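Local coordinates for binding domain (Hc) of Paraclostridial Mosquitocidal Protein 1 (Paraclostridium bifermentans, PDB 6HOX), which targets host nerve cells as the receptor-binding part of a clostridial neurotoxin specific for Anopheles mosquitoes, at residues Ile125-Lys137 and Ile147-Ile161. Sequence-based numbering, arbitrary orientation.
Sequences ISLKDGNLVWRMK and ITSLTFSNSFIDKYI
Asn131, Ile147 and Ile161 bury the most surface here, and Asn131 supplies the polar centre. Its carboxamide spans the chain from Thr148 to Leu150: Asn131 OD1 accepts from Thr148 OG1 at 2.6 Å, in the carbonyl plane on a lone pair, and from Leu150 N at 3.0 Å, a donor tilted 32° from that plane. Asn131 ND2 returns a nearly straight bond (173°) to Leu150 O, which lies in the amide plane, so the amide is held at both ends and its flip state is defined. With chi1 at 66°, Thr148 OG1 sits between its own N and C, where it gives its proton to Asn131 OD1 and accepts Leu132 N at 3.1 Å. The strand pairing ends alongside, where Thr148 N donates to Leu132 O.

At Val133 and Ile147, an antiparallel non-hydrogen-bonded pair, the side chains lie side by side on one face of the sheet, pointing the same way, Val133 CG2 being 3.9 Å from Ile147 CG1. Ile161 meets the type I' hairpin turn of Lys128-Asn131, its CB 3.4 Å from Gly130 O. Gly130 O also sits 3.7 Å above the plane of the Tyr160 ring, over one face but displaced toward the rim, and a water links it to Ile161 N.

Thus the loop leaving edge strand 143-147 is fastened to hairpin 122-128/131-137 before helix 152-155. Within this concanavalin-like jelly-roll domain, Leu132 and Ile161 both pack on Ile169 of strand 167-174, in the facing sheet.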
ATOM      1  N   ILE A 125     -18.883  -7.722  -2.448  1.00 23.90           N
ATOM      2  CA  ILE A 125     -17.718  -7.228  -1.722  1.00 23.10           C
ATOM      3  C   ILE A 125     -18.130  -5.881  -1.125  1.00 23.86           C
ATOM      4  O   ILE A 125     -18.569  -4.987  -1.871  1.00 22.34           O
ATOM      5  CB  ILE A 125     -16.503  -7.092  -2.654  1.00 22.04           C
ATOM      6  CG1 ILE A 125     -16.033  -8.444  -3.186  1.00 23.41           C
ATOM      7  CG2 ILE A 125     -15.367  -6.363  -1.964  1.00 23.49           C
ATOM      8  CD1 ILE A 125     -15.205  -8.367  -4.463  1.00 23.34           C
ATOM      9  N   SER A 126     -18.022  -5.779   0.209  1.00 23.76           N
ATOM     10  CA  SER A 126     -18.442  -4.632   0.991  1.00 24.45           C
ATOM     11  C   SER A 126     -17.317  -4.154   1.909  1.00 24.77           C
ATOM     12  O   SER A 126     -16.341  -4.854   2.143  1.00 24.56           O
ATOM     13  CB  SER A 126     -19.680  -4.944   1.793  1.00 26.13           C
ATOM     14  OG  SER A 126     -20.728  -5.311   0.916  1.00 28.42           O
ATOM     15  N   LEU A 127     -17.513  -2.951   2.447  1.00 26.99           N
ATOM     16  CA  LEU A 127     -16.694  -2.398   3.484  1.00 29.59           C
ATOM     17  C   LEU A 127     -17.539  -2.243   4.743  1.00 28.59           C
ATOM     18  O   LEU A 127     -18.732  -1.939   4.657  1.00 29.17           O
ATOM     19  CB  LEU A 127     -16.146  -1.047   3.017  1.00 31.51           C
ATOM     20  CG  LEU A 127     -15.213  -1.106   1.808  1.00 36.58           C
ATOM     21  CD1 LEU A 127     -14.860   0.299   1.323  1.00 40.15           C
ATOM     22  CD2 LEU A 127     -13.953  -1.888   2.142  1.00 36.87           C
ATOM     23  N   LYS A 128     -16.888  -2.449   5.891  1.00 29.93           N
ATOM     24  CA  LYS A 128     -17.502  -2.326   7.197  1.00 31.46           C
ATOM     25  C   LYS A 128     -16.437  -2.032   8.263  1.00 31.65           C
ATOM     26  O   LYS A 128     -15.518  -2.824   8.456  1.00 29.47           O
ATOM     27  CB  LYS A 128     -18.207  -3.635   7.555  1.00 33.04           C
ATOM     28  CG  LYS A 128     -18.951  -3.602   8.883  1.00 35.41           C
ATOM     29  CD  LYS A 128     -19.540  -4.927   9.277  1.00 36.21           C
ATOM     30  CE  LYS A 128     -20.549  -4.790  10.392  1.00 39.64           C
ATOM     31  NZ  LYS A 128     -21.095  -6.110  10.784  1.00 43.94           N
ATOM     32  N   ASP A 129     -16.563  -0.896   8.953  1.00 33.31           N
ATOM     33  CA  ASP A 129     -15.700  -0.589  10.113  1.00 35.71           C
ATOM     34  C   ASP A 129     -14.230  -0.816   9.753  1.00 34.44           C
ATOM     35  O   ASP A 129     -13.525  -1.570  10.429  1.00 35.79           O
ATOM     36  CB  ASP A 129     -16.056  -1.466  11.313  1.00 35.59           C
ATOM     37  CG  ASP A 129     -17.491  -1.283  11.750  1.00 36.60           C
ATOM     38  OD1 ASP A 129     -17.998  -0.150  11.609  1.00 36.59           O
ATOM     39  OD2 ASP A 129     -18.087  -2.281  12.221  1.00 46.18           O
ATOM     40  N   GLY A 130     -13.809  -0.214   8.640  1.00 30.55           N
ATOM     41  CA  GLY A 130     -12.422  -0.251   8.187  1.00 31.39           C
ATOM     42  C   GLY A 130     -11.947  -1.608   7.683  1.00 28.70           C
ATOM     43  O   GLY A 130     -10.747  -1.783   7.438  1.00 28.25           O
ATOM     44  N   ASN A 131     -12.866  -2.570   7.573  1.00 27.79           N
ATOM     45  CA  ASN A 131     -12.570  -3.940   7.192  1.00 27.53           C
ATOM     46  C   ASN A 131     -13.344  -4.270   5.904  1.00 28.08           C
ATOM     47  O   ASN A 131     -14.067  -3.447   5.371  1.00 30.97           O
ATOM     48  CB  ASN A 131     -12.834  -4.894   8.361  1.00 27.56           C
ATOM     49  CG  ASN A 131     -11.629  -5.026   9.273  1.00 28.71           C
ATOM     50  OD1 ASN A 131     -10.677  -5.744   8.962  1.00 31.59           O
ATOM     51  ND2 ASN A 131     -11.655  -4.324  10.386  1.00 28.37           N
ATOM     52  N   LEU A 132     -13.103  -5.467   5.373  1.00 29.99           N
ATOM     53  CA  LEU A 132     -13.620  -5.925   4.080  1.00 29.05           C
ATOM     54  C   LEU A 132     -14.557  -7.098   4.358  1.00 25.80           C
ATOM     55  O   LEU A 132     -14.281  -7.900   5.260  1.00 23.22           O
ATOM     56  CB  LEU A 132     -12.431  -6.339   3.205  1.00 32.56           C
ATOM     57  CG  LEU A 132     -12.660  -6.388   1.694  1.00 37.39           C
ATOM     58  CD1 LEU A 132     -12.875  -5.007   1.114  1.00 40.31           C
ATOM     59  CD2 LEU A 132     -11.484  -7.043   1.003  1.00 42.80           C
ATOM     60  N   VAL A 133     -15.684  -7.129   3.643  1.00 22.86           N
ATOM     61  CA  VAL A 133     -16.672  -8.202   3.711  1.00 23.97           C
ATOM     62  C   VAL A 133     -16.774  -8.858   2.337  1.00 23.58           C
ATOM     63  O   VAL A 133     -16.976  -8.148   1.339  1.00 25.68           O
ATOM     64  CB  VAL A 133     -18.060  -7.672   4.112  1.00 25.28           C
ATOM     65  CG1 VAL A 133     -19.098  -8.792   4.135  1.00 25.71           C
ATOM     66  CG2 VAL A 133     -17.998  -6.959   5.456  1.00 26.73           C
ATOM     67  N   TRP A 134     -16.658 -10.186   2.324  1.00 20.78           N
ATOM     68  CA  TRP A 134     -17.045 -11.054   1.232  1.00 23.02           C
ATOM     69  C   TRP A 134     -18.287 -11.820   1.683  1.00 22.97           C
ATOM     70  O   TRP A 134     -18.280 -12.434   2.754  1.00 23.20           O
ATOM     71  CB  TRP A 134     -15.904 -12.008   0.833  1.00 23.58           C
ATOM     72  CG  TRP A 134     -16.334 -13.133  -0.050  1.00 25.60           C
ATOM     73  CD1 TRP A 134     -16.485 -14.446   0.303  1.00 25.94           C
ATOM     74  CD2 TRP A 134     -16.695 -13.046  -1.439  1.00 26.51           C
ATOM     75  NE1 TRP A 134     -16.888 -15.179  -0.779  1.00 26.83           N
ATOM     76  CE2 TRP A 134     -17.027 -14.348  -1.859  1.00 27.25           C
ATOM     77  CE3 TRP A 134     -16.725 -12.008  -2.373  1.00 28.47           C
ATOM     78  CZ2 TRP A 134     -17.409 -14.631  -3.166  1.00 29.19           C
ATOM     79  CZ3 TRP A 134     -17.111 -12.281  -3.662  1.00 28.99           C
ATOM     80  CH2 TRP A 134     -17.459 -13.576  -4.048  1.00 30.68           C
ATOM     81  N   ARG A 135     -19.351 -11.769   0.886  1.00 22.24           N
ATOM     82  CA  ARG A 135     -20.550 -12.505   1.237  1.00 24.83           C
ATOM     83  C   ARG A 135     -21.107 -13.216   0.001  1.00 26.20           C
ATOM     84  O   ARG A 135     -21.142 -12.630  -1.102  1.00 24.69           O
ATOM     85  CB  ARG A 135     -21.606 -11.586   1.856  1.00 26.12           C
ATOM     86  CG  ARG A 135     -22.939 -12.299   2.071  1.00 30.44           C
ATOM     87  CD  ARG A 135     -23.987 -11.516   2.834  1.00 31.65           C
ATOM     88  NE  ARG A 135     -23.488 -11.161   4.158  1.00 33.80           N
ATOM     89  CZ  ARG A 135     -23.094  -9.940   4.502  1.00 32.59           C
ATOM     90  NH1 ARG A 135     -23.469  -8.903   3.772  1.00 32.36           N
ATOM     91  NH2 ARG A 135     -22.327  -9.768   5.569  1.00 32.17           N
ATOM     92  N   MET A 136     -21.514 -14.475   0.218  1.00 25.23           N
ATOM     93  CA  MET A 136     -22.259 -15.306  -0.718  1.00 25.92           C
ATOM     94  C   MET A 136     -23.635 -15.631  -0.116  1.00 27.63           C
ATOM     95  O   MET A 136     -23.746 -15.910   1.088  1.00 25.85           O
ATOM     96  CB  MET A 136     -21.505 -16.611  -0.994  1.00 26.92           C
ATOM     97  CG  MET A 136     -20.243 -16.398  -1.821  1.00 28.46           C
ATOM     98  SD  MET A 136     -19.225 -17.873  -1.988  1.00 31.67           S
ATOM     99  CE  MET A 136     -18.798 -18.112  -0.279  1.00 28.43           C
ATOM    100  N   LYS A 137     -24.680 -15.562  -0.949  1.00 27.47           N
ATOM    101  CA  LYS A 137     -26.021 -15.989  -0.564  1.00 28.43           C
ATOM    102  C   LYS A 137     -26.617 -16.823  -1.700  1.00 27.48           C
ATOM    103  O   LYS A 137     -26.616 -16.407  -2.844  1.00 26.90           O
ATOM    104  CB  LYS A 137     -26.901 -14.783  -0.232  1.00 30.29           C
ATOM    105  CG  LYS A 137     -28.278 -15.135   0.310  1.00 32.90           C
ATOM    106  CD  LYS A 137     -29.349 -14.132  -0.021  1.00 37.04           C
ATOM    107  CE  LYS A 137     -29.420 -12.957   0.922  1.00 38.20           C
ATOM    108  NZ  LYS A 137     -30.662 -12.190   0.664  1.00 41.03           N
ATOM    109  N   ILE A 147     -15.741 -11.612   7.174  1.00 28.28           N
ATOM    110  CA  ILE A 147     -15.596 -10.250   7.593  1.00 31.65           C
ATOM    111  C   ILE A 147     -14.216 -10.159   8.242  1.00 33.84           C
ATOM    112  O   ILE A 147     -13.997 -10.778   9.267  1.00 35.22           O
ATOM    113  CB  ILE A 147     -16.763  -9.853   8.524  1.00 32.93           C
ATOM    114  CG1 ILE A 147     -18.107 -10.045   7.814  1.00 33.00           C
ATOM    115  CG2 ILE A 147     -16.592  -8.426   9.034  1.00 34.97           C
ATOM    116  CD1 ILE A 147     -19.322  -9.960   8.700  1.00 34.26           C
ATOM    117  N   THR A 148     -13.265  -9.468   7.599  1.00 32.20           N
ATOM    118  CA  THR A 148     -11.933  -9.364   8.190  1.00 34.69           C
ATOM    119  C   THR A 148     -12.084  -8.615   9.527  1.00 33.55           C
ATOM    120  O   THR A 148     -12.967  -7.771   9.668  1.00 31.97           O
ATOM    121  CB  THR A 148     -10.920  -8.723   7.233  1.00 31.92           C
ATOM    122  OG1 THR A 148     -11.328  -7.375   7.024  1.00 30.52           O
ATOM    123  CG2 THR A 148     -10.806  -9.448   5.909  1.00 34.82           C
ATOM    124  N   SER A 149     -11.250  -8.969  10.511  1.00 33.33           N
ATOM    125  CA  SER A 149     -11.385  -8.454  11.877  1.00 34.38           C
ATOM    126  C   SER A 149     -10.072  -7.796  12.294  1.00 32.79           C
ATOM    127  O   SER A 149      -9.674  -7.892  13.415  1.00 32.59           O
ATOM    128  CB  SER A 149     -11.800  -9.550  12.851  1.00 35.46           C
ATOM    129  OG  SER A 149     -10.813 -10.575  12.909  1.00 35.47           O
ATOM    130  N   LEU A 150      -9.433  -7.099  11.353  1.00 35.91           N
ATOM    131  CA  LEU A 150      -8.174  -6.419  11.591  1.00 34.96           C
ATOM    132  C   LEU A 150      -8.443  -5.162  12.419  1.00 37.92           C
ATOM    133  O   LEU A 150      -9.524  -4.585  12.331  1.00 35.61           O
ATOM    134  CB  LEU A 150      -7.528  -6.085  10.244  1.00 34.87           C
ATOM    135  CG  LEU A 150      -7.126  -7.302   9.412  1.00 35.82           C
ATOM    136  CD1 LEU A 150      -7.209  -7.019   7.932  1.00 40.83           C
ATOM    137  CD2 LEU A 150      -5.731  -7.748   9.762  1.00 38.96           C
ATOM    138  N   THR A 151      -7.448  -4.782  13.230  1.00 40.04           N
ATOM    139  CA  THR A 151      -7.484  -3.596  14.070  1.00 40.41           C
ATOM    140  C   THR A 151      -6.327  -2.698  13.654  1.00 40.49           C
ATOM    141  O   THR A 151      -5.258  -3.201  13.311  1.00 41.71           O
ATOM    142  CB  THR A 151      -7.325  -3.927  15.559  1.00 42.04           C
ATOM    143  OG1 THR A 151      -5.986  -4.396  15.703  1.00 42.94           O
ATOM    144  CG2 THR A 151      -8.312  -4.960  16.062  1.00 42.98           C
ATOM    145  N   PHE A 152      -6.558  -1.384  13.685  1.00 41.98           N
ATOM    146  CA  PHE A 152      -5.561  -0.439  13.233  1.00 42.59           C
ATOM    147  C   PHE A 152      -4.241  -0.674  13.988  1.00 45.77           C
ATOM    148  O   PHE A 152      -3.200  -0.853  13.359  1.00 46.58           O
ATOM    149  CB  PHE A 152      -6.078   0.991  13.368  1.00 41.30           C
ATOM    150  CG  PHE A 152      -5.188   2.004  12.698  1.00 42.53           C
ATOM    151  CD1 PHE A 152      -4.123   2.567  13.382  1.00 40.68           C
ATOM    152  CD2 PHE A 152      -5.392   2.373  11.375  1.00 41.57           C
ATOM    153  CE1 PHE A 152      -3.303   3.499  12.761  1.00 41.24           C
ATOM    154  CE2 PHE A 152      -4.563   3.294  10.756  1.00 39.80           C
ATOM    155  CZ  PHE A 152      -3.523   3.863  11.452  1.00 40.03           C
ATOM    156  N   SER A 153      -4.313  -0.732  15.323  1.00 48.86           N
ATOM    157  CA  SER A 153      -3.140  -0.820  16.218  1.00 48.99           C
ATOM    158  C   SER A 153      -2.196  -1.955  15.809  1.00 49.99           C
ATOM    159  O   SER A 153      -0.986  -1.779  15.805  1.00 53.26           O
ATOM    160  CB  SER A 153      -3.566  -1.001  17.650  1.00 53.85           C
ATOM    161  OG  SER A 153      -4.499  -0.007  18.032  1.00 58.59           O
ATOM    162  N   ASN A 154      -2.765  -3.119  15.480  1.00 50.22           N
ATOM    163  CA  ASN A 154      -2.008  -4.354  15.322  1.00 51.28           C
ATOM    164  C   ASN A 154      -1.646  -4.614  13.850  1.00 46.99           C
ATOM    165  O   ASN A 154      -0.654  -5.278  13.583  1.00 47.61           O
ATOM    166  CB  ASN A 154      -2.784  -5.526  15.928  1.00 55.12           C
ATOM    167  CG  ASN A 154      -3.203  -5.254  17.359  1.00 63.04           C
ATOM    168  OD1 ASN A 154      -4.375  -5.392  17.707  1.00 64.84           O
ATOM    169  ND2 ASN A 154      -2.256  -4.849  18.195  1.00 59.71           N
ATOM    170  N   SER A 155      -2.438  -4.094  12.905  1.00 42.49           N
ATOM    171  CA  SER A 155      -2.308  -4.462  11.473  1.00 42.62           C
ATOM    172  C   SER A 155      -2.129  -3.237  10.568  1.00 38.65           C
ATOM    173  O   SER A 155      -2.112  -3.412   9.348  1.00 37.02           O
ATOM    174  CB  SER A 155      -3.509  -5.267  11.002  1.00 45.22           C
ATOM    175  OG  SER A 155      -3.400  -6.632  11.395  1.00 52.62           O
ATOM    176  N   PHE A 156      -2.007  -2.027  11.133  1.00 35.98           N
ATOM    177  CA  PHE A 156      -2.021  -0.789  10.309  1.00 37.02           C
ATOM    178  C   PHE A 156      -1.115  -0.944   9.080  1.00 35.59           C
ATOM    179  O   PHE A 156      -1.546  -0.757   7.948  1.00 33.87           O
ATOM    180  CB  PHE A 156      -1.624   0.447  11.120  1.00 35.48           C
ATOM    181  CG  PHE A 156      -1.202   1.637  10.296  1.00 34.24           C
ATOM    182  CD1 PHE A 156      -1.954   2.062   9.212  1.00 33.80           C
ATOM    183  CD2 PHE A 156      -0.062   2.356  10.625  1.00 35.47           C
ATOM    184  CE1 PHE A 156      -1.556   3.152   8.450  1.00 33.54           C
ATOM    185  CE2 PHE A 156       0.325   3.457   9.871  1.00 36.27           C
ATOM    186  CZ  PHE A 156      -0.420   3.851   8.780  1.00 34.58           C
ATOM    187  N   ILE A 157       0.140  -1.315   9.309  1.00 34.90           N
ATOM    188  CA  ILE A 157       1.144  -1.223   8.283  1.00 38.46           C
ATOM    189  C   ILE A 157       0.951  -2.312   7.218  1.00 37.90           C
ATOM    190  O   ILE A 157       1.004  -2.004   6.016  1.00 36.17           O
ATOM    191  CB  ILE A 157       2.555  -1.240   8.906  1.00 40.40           C
ATOM    192  CG1 ILE A 157       2.847   0.092   9.599  1.00 46.54           C
ATOM    193  CG2 ILE A 157       3.607  -1.548   7.861  1.00 43.44           C
ATOM    194  CD1 ILE A 157       2.793   1.284   8.655  1.00 46.58           C
ATOM    195  N   ASP A 158       0.734  -3.563   7.642  1.00 35.74           N
ATOM    196  CA  ASP A 158       0.901  -4.683   6.727  1.00 40.59           C
ATOM    197  C   ASP A 158      -0.426  -5.103   6.082  1.00 33.00           C
ATOM    198  O   ASP A 158      -0.383  -5.643   4.987  1.00 32.82           O
ATOM    199  CB  ASP A 158       1.630  -5.862   7.387  1.00 48.65           C
ATOM    200  CG  ASP A 158       0.961  -6.398   8.635  1.00 57.25           C
ATOM    201  OD1 ASP A 158       0.043  -5.725   9.134  1.00 61.43           O
ATOM    202  OD2 ASP A 158       1.373  -7.485   9.104  1.00 70.76           O
ATOM    203  N   LYS A 159      -1.576  -4.909   6.749  1.00 31.44           N
ATOM    204  CA  LYS A 159      -2.819  -5.539   6.241  1.00 30.27           C
ATOM    205  C   LYS A 159      -4.110  -4.722   6.417  1.00 27.23           C
ATOM    206  O   LYS A 159      -5.019  -4.947   5.642  1.00 28.77           O
ATOM    207  CB  LYS A 159      -2.973  -6.936   6.840  1.00 31.12           C
ATOM    208  CG  LYS A 159      -2.220  -7.986   6.043  1.00 32.76           C
ATOM    209  CD  LYS A 159      -2.407  -9.389   6.511  1.00 33.76           C
ATOM    210  CE  LYS A 159      -1.652 -10.365   5.630  1.00 34.91           C
ATOM    211  NZ  LYS A 159      -0.192 -10.227   5.805  1.00 36.64           N
ATOM    212  N   TYR A 160      -4.210  -3.808   7.387  1.00 25.38           N
ATOM    213  CA  TYR A 160      -5.482  -3.116   7.658  1.00 25.77           C
ATOM    214  C   TYR A 160      -5.970  -2.411   6.379  1.00 24.11           C
ATOM    215  O   TYR A 160      -5.181  -1.779   5.673  1.00 22.93           O
ATOM    216  CB  TYR A 160      -5.282  -2.145   8.823  1.00 27.76           C
ATOM    217  CG  TYR A 160      -6.537  -1.494   9.330  1.00 28.49           C
ATOM    218  CD1 TYR A 160      -7.323  -2.119  10.280  1.00 29.47           C
ATOM    219  CD2 TYR A 160      -6.943  -0.263   8.851  1.00 30.36           C
ATOM    220  CE1 TYR A 160      -8.477  -1.524  10.757  1.00 30.62           C
ATOM    221  CE2 TYR A 160      -8.091   0.350   9.320  1.00 31.69           C
ATOM    222  CZ  TYR A 160      -8.862  -0.288  10.272  1.00 31.45           C
ATOM    223  OH  TYR A 160      -9.996   0.313  10.720  1.00 32.88           O
ATOM    224  N   ILE A 161      -7.275  -2.509   6.094  1.00 25.16           N
ATOM    225  CA  ILE A 161      -7.839  -2.062   4.793  1.00 23.78           C
ATOM    226  C   ILE A 161      -7.948  -0.529   4.729  1.00 23.92           C
ATOM    227  O   ILE A 161      -7.486   0.078   3.753  1.00 22.97           O
ATOM    228  CB  ILE A 161      -9.196  -2.745   4.518  1.00 24.54           C
ATOM    229  CG1 ILE A 161      -9.072  -4.267   4.446  1.00 25.78           C
ATOM    230  CG2 ILE A 161      -9.871  -2.174   3.272  1.00 24.63           C
ATOM    231  CD1 ILE A 161      -8.064  -4.780   3.443  1.00 26.71           C
TER
HETATM  232  O   HOH W   1      -9.146  -3.726   7.821  1.00 33.76           O